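Local coordinates for 35 kDa hemin binding protein (Porphyromonas gingivalis, PDB 5Y1A), which probably binds hemin and is a cargo of the type IX secretion system that joins a thioredoxin domain to an immunoglobulin-like beta-sandwich domain, at residues 179-184 with 209-214. Sequence-based numbering, arbitrary orientation.
Sequences MLTAYV and LMILST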
loop_
_atom_site.group_PDB
_atom_site.type_symbol
_atom_site.label_atom_id
_atom_site.label_comp_id
_atom_site.label_asym_id
_atom_site.label_seq_id
_atom_site.Cartn_x
_atom_site.Cartn_y
_atom_site.Cartn_z
ATOM N N MET A 179 16.806 -6.054 -2.521
ATOM C CA MET A 179 15.762 -5.968 -1.517
ATOM C C MET A 179 14.407 -5.800 -2.203
ATOM O O MET A 179 14.325 -5.261 -3.302
ATOM C CB MET A 179 16.026 -4.746 -0.625
ATOM C CG MET A 179 17.448 -4.648 -0.067
ATOM S SD MET A 179 17.959 -6.101 0.915
ATOM C CE MET A 179 16.926 -5.862 2.301
ATOM N N LEU A 180 13.352 -6.269 -1.550
ATOM C CA LEU A 180 12.006 -5.913 -1.983
ATOM C C LEU A 180 11.242 -5.195 -0.865
ATOM O O LEU A 180 11.229 -5.645 0.304
ATOM C CB LEU A 180 11.238 -7.149 -2.473
ATOM C CG LEU A 180 9.903 -6.749 -3.086
ATOM C CD1 LEU A 180 9.823 -7.132 -4.524
ATOM C CD2 LEU A 180 8.735 -7.312 -2.257
ATOM N N THR A 181 10.665 -4.046 -1.220
ATOM C CA THR A 181 9.791 -3.310 -0.306
ATOM C C THR A 181 8.401 -3.245 -0.926
ATOM O O THR A 181 8.260 -3.037 -2.136
ATOM C CB THR A 181 10.362 -1.898 -0.009
ATOM O OG1 THR A 181 11.579 -2.042 0.738
ATOM C CG2 THR A 181 9.392 -1.064 0.813
ATOM N N ALA A 182 7.373 -3.420 -0.102
ATOM C CA ALA A 182 6.003 -3.237 -0.589
ATOM C C ALA A 182 5.234 -2.335 0.379
ATOM O O ALA A 182 5.339 -2.471 1.629
ATOM C CB ALA A 182 5.296 -4.586 -0.767
ATOM N N TYR A 183 4.452 -1.439 -0.210
ATOM C CA TYR A 183 3.595 -0.520 0.520
ATOM C C TYR A 183 2.124 -0.804 0.217
ATOM O O TYR A 183 1.762 -1.164 -0.918
ATOM C CB TYR A 183 3.846 0.949 0.100
ATOM C CG TYR A 183 5.232 1.503 0.312
ATOM C CD1 TYR A 183 6.067 1.030 1.340
ATOM C CD2 TYR A 183 5.688 2.569 -0.481
ATOM C CE1 TYR A 183 7.354 1.611 1.534
ATOM C CE2 TYR A 183 6.940 3.137 -0.300
ATOM C CZ TYR A 183 7.778 2.653 0.703
ATOM O OH TYR A 183 9.032 3.221 0.871
ATOM N N VAL A 184 1.285 -0.639 1.244
ATOM C CA VAL A 184 -0.149 -0.454 1.013
ATOM C C VAL A 184 -0.409 1.065 1.000
ATOM O O VAL A 184 -0.084 1.766 1.964
ATOM C CB VAL A 184 -1.020 -1.146 2.078
ATOM C CG1 VAL A 184 -2.519 -1.010 1.665
ATOM C CG2 VAL A 184 -0.638 -2.655 2.199
ATOM N N LEU A 209 0.402 3.660 4.235
ATOM C CA LEU A 209 -0.073 3.312 5.586
ATOM C C LEU A 209 0.511 2.038 6.144
ATOM O O LEU A 209 0.444 1.821 7.390
ATOM C CB LEU A 209 -1.607 3.203 5.644
ATOM C CG LEU A 209 -2.315 4.506 5.252
ATOM C CD1 LEU A 209 -3.836 4.279 5.437
ATOM C CD2 LEU A 209 -1.830 5.747 6.039
ATOM N N MET A 210 1.008 1.178 5.250
ATOM C CA MET A 210 1.665 -0.064 5.660
ATOM C C MET A 210 2.910 -0.347 4.836
ATOM O O MET A 210 2.964 -0.039 3.638
ATOM C CB MET A 210 0.722 -1.291 5.563
ATOM C CG MET A 210 -0.641 -1.132 6.244
ATOM S SD MET A 210 -1.732 -2.616 6.045
ATOM C CE MET A 210 -0.823 -3.834 6.973
ATOM N N ILE A 211 3.889 -0.969 5.483
ATOM C CA ILE A 211 5.090 -1.483 4.824
ATOM C C ILE A 211 5.118 -2.974 5.169
ATOM O O ILE A 211 5.147 -3.353 6.353
ATOM C CB ILE A 211 6.410 -0.770 5.307
ATOM C CG1 ILE A 211 6.293 0.776 5.167
ATOM C CG2 ILE A 211 7.626 -1.310 4.521
ATOM C CD1 ILE A 211 5.735 1.540 6.388
ATOM N N LEU A 212 5.119 -3.807 4.135
ATOM C CA LEU A 212 4.884 -5.242 4.318
ATOM C C LEU A 212 6.075 -6.058 4.815
ATOM O O LEU A 212 5.889 -7.190 5.294
ATOM C CB LEU A 212 4.319 -5.832 3.042
ATOM C CG LEU A 212 2.983 -5.201 2.608
ATOM C CD1 LEU A 212 2.414 -5.975 1.423
ATOM C CD2 LEU A 212 1.939 -5.120 3.758
ATOM N N SER A 213 7.279 -5.500 4.702
ATOM C CA SER A 213 8.484 -6.127 5.286
ATOM C C SER A 213 8.691 -5.650 6.721
ATOM O O SER A 213 8.711 -4.443 6.970
ATOM C CB SER A 213 9.695 -5.759 4.438
ATOM O OG SER A 213 9.691 -4.369 4.147
ATOM N N THR A 214 8.834 -6.588 7.669
ATOM C CA THR A 214 9.095 -6.229 9.076
ATOM C C THR A 214 10.115 -5.082 9.190
ATOM O O THR A 214 9.869 -4.067 9.853
ATOM C CB THR A 214 9.551 -7.459 9.859
ATOM O OG1 THR A 214 8.429 -8.366 9.962
ATOM C CG2 THR A 214 10.022 -7.052 11.255
HETATM O O HOH W 1 8.028 -4.157 2.331
#
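A classic beta bulge marks this antiparallel pairing in the beta-sandwich part of the chain, where 209-211 belongs to an outermost strand, 207-220, of a four-stranded sheet, and 212-214 is a break in it. Leu-209 and Met-210 both face Val-184. Val-184 O takes the N-H of Leu-209 at 3.0 Å, nearly along the C=O axis. Val-184 N gives a more bent bond to Met-210 O, coming in from above that carbonyl plane. Further on, Leu-212 N reaches Ala-182 O at 2.8 Å, in the carbonyl plane and almost straight (167°). Beyond it 212-214 turns away, and backbone pairing resumes at Leu-180 with Asp-219. A water fills in: it accepts from Ala-182 N and donates to Ser-213 OG, which also bonds Asp-215 O.

Tyr-183 and Ile-211 lie side by side on one face. From Tyr-183 CB, 3.8 Å from Met-210 O, the ring runs out past Ile-211. Tyr-183 CG is anti to the carbonyl carbon (chi1 -60°). Tyr-183 CD1 meets Ile-211 CG1 at 3.8 Å; CE1 meets the same CG1 and, more loosely, Ile-211 CG2. The tip, OH, bonds Glu-41, and Leu-94 of helix 89-102 touches both side chains, so this face packs against the thioredoxin domain. On the other face Val-184 CG2 touches Met-210 CB, and Leu-212, from the loop, crosses Val-184 at about a right angle, its CD2 3.9 Å from Val-184 CG2.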